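Local coordinates for GlcNAc Inducible Gene 2, GIG2 (PDB 6AKZ), which binds an iron(III) ion and is probably a cupin-type oxygenase of the DUF1479 family, at residues A139-N144 with Q171-D176; C164-D169 with E228-K233; F253-G258 with Y372-L377. All blocks are in the same frame, centred on the assembly; numbering follows the deposited sequence.

Contact 1. Residues A139-N144 with Q171-D176; sequences ARFHPN and QLVYGD
Arg140 and Phe141, at the C-terminal end of helix 134-140, meet Val173 in a small buried contact where side chains of a helix end pack on the loop between strands 170-171 and 178-181. Val173 serves both partners by dividing its methyls. With CG1 anti to the backbone N (chi1 173°), that branch lies over one face of the Arg140 guanidinium and comes within 3.9 Å of Arg140 CD, the two side chains crossing at about a right angle. The other branch, CG2, approaches the far end of the phenylalanine ring, 3.5 Å from Phe141 CZ. The same ring is backed by its own neighbour: Arg140 CB sits 4.2 Å above the ring plane of Phe141, over its centre.

The loop after strand 170-171 runs on to strand 178-181, in a cupin fold whose iron site is formed by His192, Asp194 and His355, a two-histidine, one-carboxylate triad; the Asp176 side chain lies about 9 Å from the metal. The Arg140 chain is extended from CG to NE, which carries NE past Val173, and the guanidinium reaches Gly175 and Asp176. One ordered water joins the segments, accepting from Arg140 NE at 2.9 Å and donating to Tyr174 O at 3.2 Å. Further out, Asp176 O lies at the edge of the guanidinium, 3.3 Å from Arg140 NH2, while that nitrogen is hydrogen-bonded to Phe131 O. Two of the guanidinium nitrogens are thereby engaged, NE by the water and NH2 by Phe131 O. His142 N-caps helix 143-153 through ND1, and on the loop side Val173 O is hydrogen-bonded to Thr388 OG1.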
# COMPACT_ATOMS: atom_id res chain seq x y z
N ALA A 139 19.02 5.93 -0.15
CA ALA A 139 17.87 6.17 -1.04
C ALA A 139 16.65 6.70 -0.26
O ALA A 139 15.98 7.69 -0.63
CB ALA A 139 17.50 4.86 -1.80
N ARG A 140 16.38 6.04 0.82
CA ARG A 140 15.25 6.37 1.65
C ARG A 140 15.33 7.80 2.15
O ARG A 140 14.36 8.47 2.26
CB ARG A 140 15.15 5.39 2.82
CG ARG A 140 14.71 3.99 2.41
CD ARG A 140 14.58 3.03 3.58
NE ARG A 140 14.34 1.64 3.23
CZ ARG A 140 15.07 0.60 3.64
NH1 ARG A 140 16.07 0.76 4.43
NH2 ARG A 140 14.77 -0.60 3.26
N PHE A 141 16.51 8.24 2.45
CA PHE A 141 16.68 9.55 2.99
C PHE A 141 17.27 10.60 2.07
O PHE A 141 17.56 11.70 2.52
CB PHE A 141 17.38 9.46 4.31
CG PHE A 141 16.66 8.61 5.28
CD1 PHE A 141 15.37 8.90 5.65
CD2 PHE A 141 17.29 7.54 5.83
CE1 PHE A 141 14.70 8.13 6.58
CE2 PHE A 141 16.62 6.73 6.74
CZ PHE A 141 15.35 7.05 7.12
N HIS A 142 17.37 10.32 0.78
CA HIS A 142 17.78 11.31 -0.14
C HIS A 142 16.80 12.49 -0.10
O HIS A 142 15.59 12.28 -0.01
CB HIS A 142 17.83 10.72 -1.55
CG HIS A 142 18.41 11.61 -2.58
ND1 HIS A 142 17.73 12.67 -3.15
CD2 HIS A 142 19.62 11.57 -3.21
CE1 HIS A 142 18.49 13.24 -4.08
NE2 HIS A 142 19.64 12.59 -4.12
N PRO A 143 17.31 13.72 -0.14
CA PRO A 143 16.41 14.90 -0.02
C PRO A 143 15.26 14.92 -1.02
O PRO A 143 14.14 15.36 -0.68
CB PRO A 143 17.37 16.11 -0.32
CG PRO A 143 18.72 15.57 -0.12
CD PRO A 143 18.67 14.15 -0.55
N ASN A 144 15.52 14.43 -2.23
CA ASN A 144 14.51 14.37 -3.26
C ASN A 144 13.49 13.30 -2.88
O ASN A 144 12.31 13.40 -3.21
CB ASN A 144 15.13 14.04 -4.62
CG ASN A 144 15.88 15.21 -5.21
OD1 ASN A 144 15.96 16.28 -4.61
ND2 ASN A 144 16.45 15.01 -6.40
N GLN A 171 7.25 10.67 8.11
CA GLN A 171 7.46 9.40 7.41
C GLN A 171 8.25 8.45 8.29
O GLN A 171 9.29 8.81 8.75
CB GLN A 171 8.23 9.66 6.12
CG GLN A 171 8.74 8.48 5.36
CD GLN A 171 7.67 7.57 4.79
OE1 GLN A 171 6.44 7.83 4.83
NE2 GLN A 171 8.13 6.54 4.13
N LEU A 172 7.76 7.27 8.49
CA LEU A 172 8.51 6.17 9.14
C LEU A 172 9.04 5.22 8.06
O LEU A 172 8.44 5.05 6.99
CB LEU A 172 7.62 5.35 10.07
CG LEU A 172 6.99 6.15 11.19
CD1 LEU A 172 6.25 5.23 12.11
CD2 LEU A 172 7.98 7.05 11.92
N VAL A 173 10.11 4.53 8.39
CA VAL A 173 10.60 3.47 7.58
C VAL A 173 10.02 2.12 7.99
O VAL A 173 10.25 1.59 9.13
CB VAL A 173 12.13 3.39 7.58
CG1 VAL A 173 12.67 2.13 6.84
CG2 VAL A 173 12.74 4.68 7.00
N TYR A 174 9.34 1.53 7.01
CA TYR A 174 9.02 0.10 7.02
C TYR A 174 10.10 -0.55 6.15
O TYR A 174 10.18 -0.27 4.98
CB TYR A 174 7.63 -0.15 6.51
CG TYR A 174 7.32 -1.58 6.27
CD1 TYR A 174 7.12 -2.46 7.34
CD2 TYR A 174 7.25 -2.08 4.99
CE1 TYR A 174 6.81 -3.81 7.13
CE2 TYR A 174 6.95 -3.45 4.76
CZ TYR A 174 6.73 -4.29 5.82
OH TYR A 174 6.44 -5.62 5.58
N GLY A 175 10.91 -1.43 6.75
CA GLY A 175 11.98 -2.10 5.98
C GLY A 175 11.41 -3.00 4.93
O GLY A 175 10.55 -3.84 5.20
N ASP A 176 11.87 -2.84 3.70
CA ASP A 176 11.45 -3.69 2.62
C ASP A 176 12.64 -4.02 1.74
O ASP A 176 13.74 -3.45 1.89
CB ASP A 176 10.31 -3.04 1.82
CG ASP A 176 9.28 -4.05 1.28
OD1 ASP A 176 9.57 -5.21 1.15
OD2 ASP A 176 8.16 -3.65 0.93
O HOH W 1 11.93 0.19 2.40

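Contact 2. Residues C164-D169 with E228-K233; sequences CLIDLD and ERTYSK
Thr230 and Tyr231 carry this contact, lying against Cys164, Leu165 and Ile166. In the second segment, Glu228 O first accepts from Tyr231 N, closing the turn that presents both side chains. Arg229 follows; its side chain leads away to a salt bridge with Asp352, while its carbonyl oxygen is gripped by Ser232 N and Ser232 OG.

Thr230 then points at the other segment. Its CG2, anti to the backbone N, rests 3.6 Å from Leu165 O, and its OG1 lies 3.6 Å from both Cys164 SG and Ile166 CD1. That hydroxyl is hydrogen-bonded to Leu226 O, which satisfies its polarity amid apolar neighbours.

Tyr231 comes next and supplies the direct polar link: Leu165 N donates to Tyr231 OH at 2.9 Å, with an angle of 149° at the hydrogen. Leu165 is the centre of an inverse gamma turn, closed by Ile166 N to Cys164 O. The phenol oxygen also touches Leu165 CG at 3.5 Å, and Cys164 SG makes an oblique sulfur-aromatic contact, 5.3 Å from the Tyr231 ring centroid.

Around this buried join, Leu165 packs on helices 445-460 and 466-474, and Tyr231 touches Met205 of helix 204-208 and Ala472 of helix 466-474. Ile166 lies on the short strand 166-167, and backbone bonds join Leu165 to Ile379 and Asp167 to Leu377.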
# COMPACT_ATOMS: atom_id res chain seq x y z
N CYS A 164 -7.42 12.33 16.31
CA CYS A 164 -7.00 11.17 15.51
C CYS A 164 -5.49 10.98 15.66
O CYS A 164 -4.67 11.92 15.36
CB CYS A 164 -7.35 11.40 14.05
SG CYS A 164 -7.08 9.97 13.01
N LEU A 165 -5.08 9.78 16.06
CA LEU A 165 -3.67 9.53 16.39
C LEU A 165 -2.78 9.25 15.16
O LEU A 165 -2.22 8.16 15.01
CB LEU A 165 -3.56 8.44 17.46
CG LEU A 165 -4.17 8.87 18.80
CD1 LEU A 165 -4.08 7.66 19.72
CD2 LEU A 165 -3.43 10.06 19.42
N ILE A 166 -2.61 10.28 14.34
CA ILE A 166 -1.78 10.21 13.15
C ILE A 166 -1.07 11.54 12.94
O ILE A 166 -1.63 12.62 13.25
CB ILE A 166 -2.57 9.72 11.94
CG1 ILE A 166 -1.67 9.58 10.71
CG2 ILE A 166 -3.70 10.66 11.61
CD1 ILE A 166 -2.37 8.81 9.58
N ASP A 167 0.15 11.45 12.43
CA ASP A 167 0.94 12.59 12.03
C ASP A 167 1.45 12.38 10.62
O ASP A 167 2.43 11.71 10.36
CB ASP A 167 2.08 12.81 13.04
CG ASP A 167 3.12 13.86 12.55
OD1 ASP A 167 2.77 14.73 11.70
OD2 ASP A 167 4.26 13.84 13.06
N LEU A 168 0.73 12.99 9.68
CA LEU A 168 1.03 12.79 8.27
C LEU A 168 2.28 13.54 7.85
O LEU A 168 2.85 13.26 6.80
CB LEU A 168 -0.17 13.25 7.45
CG LEU A 168 -1.31 12.24 7.43
CD1 LEU A 168 -2.55 12.87 6.80
CD2 LEU A 168 -0.98 10.99 6.66
N ASP A 169 2.75 14.45 8.69
CA ASP A 169 4.02 15.11 8.46
C ASP A 169 5.22 14.23 8.76
O ASP A 169 6.38 14.64 8.54
CB ASP A 169 4.16 16.36 9.34
CG ASP A 169 3.19 17.43 8.99
OD1 ASP A 169 2.67 17.42 7.85
OD2 ASP A 169 2.95 18.31 9.85
N GLU A 228 -10.89 6.96 10.19
CA GLU A 228 -11.23 5.62 10.62
C GLU A 228 -10.06 4.67 10.32
O GLU A 228 -9.73 3.81 11.14
CB GLU A 228 -12.49 5.10 9.91
CG GLU A 228 -13.75 5.85 10.28
CD GLU A 228 -13.88 7.15 9.55
OE1 GLU A 228 -13.31 7.31 8.45
OE2 GLU A 228 -14.60 8.02 10.06
N ARG A 229 -9.42 4.83 9.15
CA ARG A 229 -8.33 3.90 8.79
C ARG A 229 -7.14 3.84 9.73
O ARG A 229 -6.47 2.82 9.83
CB ARG A 229 -7.87 4.21 7.36
CG ARG A 229 -7.37 2.94 6.68
CD ARG A 229 -7.16 3.19 5.22
NE ARG A 229 -6.83 1.94 4.57
CZ ARG A 229 -7.23 1.60 3.33
NH1 ARG A 229 -7.95 2.47 2.58
NH2 ARG A 229 -6.89 0.44 2.85
N THR A 230 -6.89 4.99 10.38
CA THR A 230 -5.90 5.15 11.49
C THR A 230 -6.04 4.05 12.55
O THR A 230 -5.05 3.63 13.14
CB THR A 230 -5.98 6.63 12.01
OG1 THR A 230 -5.46 7.52 10.98
CG2 THR A 230 -5.13 6.87 13.26
N TYR A 231 -7.25 3.56 12.76
CA TYR A 231 -7.52 2.61 13.80
C TYR A 231 -7.91 1.21 13.26
O TYR A 231 -8.41 0.39 13.99
CB TYR A 231 -8.66 3.15 14.66
CG TYR A 231 -8.29 4.45 15.30
CD1 TYR A 231 -7.55 4.48 16.49
CD2 TYR A 231 -8.67 5.68 14.72
CE1 TYR A 231 -7.18 5.69 17.10
CE2 TYR A 231 -8.30 6.90 15.34
CZ TYR A 231 -7.54 6.86 16.54
OH TYR A 231 -7.13 8.05 17.17
N SER A 232 -7.72 1.00 11.96
CA SER A 232 -8.07 -0.26 11.35
C SER A 232 -6.99 -1.30 11.72
O SER A 232 -5.81 -1.02 11.75
CB SER A 232 -8.18 -0.12 9.82
OG SER A 232 -6.92 0.21 9.22
N LYS A 233 -7.46 -2.52 11.91
CA LYS A 233 -6.64 -3.71 12.16
C LYS A 233 -6.58 -4.47 10.87
O LYS A 233 -7.61 -5.00 10.44
CB LYS A 233 -7.32 -4.54 13.24
CG LYS A 233 -7.44 -3.83 14.55
CD LYS A 233 -8.22 -4.66 15.57
CE LYS A 233 -7.34 -5.78 16.09
NZ LYS A 233 -7.92 -6.34 17.36

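Contact 3. Residues F253-G258 with Y372-L377; sequences FRTLQG and YGQTPL
Thr255 OG1 donates to Gln374 OE1 at 2.6 Å, in the amide plane and on a lone pair of the oxygen. The segments belong to the cupin core, where antiparallel strands 256-261 and 367-371 are sheet neighbours. Past the end of strand 367-371 two backbone bonds still join the segments: Tyr372 N to Gly258 O at 2.9 Å, nearly straight at 169° though the donor stands above the carbonyl plane, and Gln374 N to Leu256 O, also 2.9 Å. Gln374 O takes a weaker, bent bond from Thr255 N and a CH contact from Arg254 CA at 3.1 Å.

In Gln374 a chi1 of -179° sets CG anti to the backbone N; the chain is extended beyond CG and lies beside Leu256, pointing the same way, with Leu256 CD1 3.5 Å from Gln374 OE1. Gln257 points to the other side, where its NE2 is hydrogen-bonded to the iron ligand Asp194, a second-shell position consistent with holding that carboxylate in place. Outermost is apolar packing: Thr255 and Pro376 meet tip to tip, with Thr255 CG2 4.1 Å from Pro376 CG, while the proline crosses Phe253 at about a right angle and its CG lies 4.1 Å from Phe253 CE2.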
# COMPACT_ATOMS: atom_id res chain seq x y z
N PHE A 253 0.95 -0.22 8.53
CA PHE A 253 -0.14 0.51 7.88
C PHE A 253 0.50 1.42 6.88
O PHE A 253 1.17 2.41 7.27
CB PHE A 253 -0.94 1.29 8.92
CG PHE A 253 -1.86 2.29 8.36
CD1 PHE A 253 -2.72 1.99 7.29
CD2 PHE A 253 -1.90 3.55 8.89
CE1 PHE A 253 -3.58 2.96 6.78
CE2 PHE A 253 -2.74 4.53 8.35
CZ PHE A 253 -3.58 4.24 7.30
N ARG A 254 0.40 1.08 5.58
CA ARG A 254 1.03 1.93 4.55
C ARG A 254 -0.17 2.56 3.79
O ARG A 254 -1.10 1.83 3.42
CB ARG A 254 1.86 1.08 3.56
CG ARG A 254 3.02 0.31 4.22
CD ARG A 254 3.73 -0.59 3.24
NE ARG A 254 2.86 -1.67 2.80
CZ ARG A 254 3.17 -2.56 1.85
NH1 ARG A 254 4.38 -2.54 1.31
NH2 ARG A 254 2.30 -3.53 1.53
N THR A 255 -0.14 3.88 3.62
CA THR A 255 -1.10 4.61 2.83
C THR A 255 -0.82 4.38 1.36
O THR A 255 -1.78 4.35 0.55
CB THR A 255 -1.03 6.12 3.13
OG1 THR A 255 0.34 6.58 3.17
CG2 THR A 255 -1.60 6.40 4.48
N LEU A 256 0.46 4.32 1.02
CA LEU A 256 0.86 4.12 -0.36
C LEU A 256 1.90 3.07 -0.45
O LEU A 256 2.82 3.05 0.40
CB LEU A 256 1.48 5.40 -0.91
CG LEU A 256 0.59 6.65 -0.97
CD1 LEU A 256 1.47 7.81 -1.46
CD2 LEU A 256 -0.59 6.41 -1.91
N GLN A 257 1.86 2.26 -1.49
CA GLN A 257 3.00 1.39 -1.81
C GLN A 257 3.81 2.15 -2.85
O GLN A 257 3.31 3.04 -3.54
CB GLN A 257 2.58 0.08 -2.43
CG GLN A 257 1.79 -0.86 -1.48
CD GLN A 257 1.62 -2.26 -2.05
OE1 GLN A 257 2.59 -2.86 -2.48
NE2 GLN A 257 0.42 -2.83 -1.96
N GLY A 258 5.06 1.80 -2.93
CA GLY A 258 5.97 2.48 -3.84
C GLY A 258 7.27 1.83 -4.12
O GLY A 258 7.70 0.96 -3.33
N TYR A 372 9.80 1.00 -1.26
CA TYR A 372 9.70 1.98 -0.14
C TYR A 372 8.33 2.59 -0.20
O TYR A 372 8.02 3.25 -1.20
CB TYR A 372 10.88 3.00 -0.26
CG TYR A 372 10.97 3.97 0.89
CD1 TYR A 372 10.79 3.51 2.23
CD2 TYR A 372 11.40 5.28 0.68
CE1 TYR A 372 10.92 4.41 3.30
CE2 TYR A 372 11.46 6.18 1.75
CZ TYR A 372 11.21 5.73 3.03
OH TYR A 372 11.27 6.57 4.12
N GLY A 373 7.49 2.36 0.85
CA GLY A 373 6.14 2.76 0.94
C GLY A 373 6.02 3.93 1.85
O GLY A 373 6.96 4.28 2.60
N GLN A 374 4.84 4.56 1.79
CA GLN A 374 4.52 5.58 2.75
C GLN A 374 3.90 5.01 4.00
O GLN A 374 2.85 4.36 3.92
CB GLN A 374 3.55 6.57 2.09
CG GLN A 374 3.17 7.72 3.03
CD GLN A 374 2.45 8.82 2.30
OE1 GLN A 374 1.33 8.67 1.96
NE2 GLN A 374 3.11 9.99 2.14
N THR A 375 4.53 5.25 5.15
CA THR A 375 4.13 4.68 6.40
C THR A 375 4.09 5.88 7.40
O THR A 375 5.09 6.30 7.95
CB THR A 375 5.19 3.68 6.85
OG1 THR A 375 5.36 2.67 5.84
CG2 THR A 375 4.81 3.04 8.16
N PRO A 376 2.91 6.46 7.61
CA PRO A 376 2.85 7.60 8.52
C PRO A 376 3.01 7.20 9.98
O PRO A 376 2.64 6.08 10.37
CB PRO A 376 1.42 8.18 8.26
CG PRO A 376 0.62 6.90 7.89
CD PRO A 376 1.60 6.07 7.05
N LEU A 377 3.54 8.15 10.74
CA LEU A 377 3.56 8.03 12.16
C LEU A 377 2.11 7.96 12.64
O LEU A 377 1.34 8.89 12.47
CB LEU A 377 4.34 9.15 12.85
CG LEU A 377 4.25 9.15 14.41
CD1 LEU A 377 4.92 7.89 14.94
CD2 LEU A 377 5.04 10.39 14.86

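In the fold
Contact 3 lies between the other two, its centre about 10 Å from that of contact 1 and about 12 Å from that of contact 2, which are themselves about 20 Å apart. Along the chain the order is 139-144, 164-169, 171-176, 228-233, so contacts 1 and 2 alternate, and 253-258 and 372-377 follow. The segment 372-377 joins the three, since Leu172 N lies 2.9 Å from Thr375 O and Asp167 N 2.8 Å from Leu377 O, both probable hydrogen bonds. The chain leaving strand 367-371 therefore ties the sheet beside the iron site to helix 134-140 through contact 1 and to the C-terminal helices around contact 2.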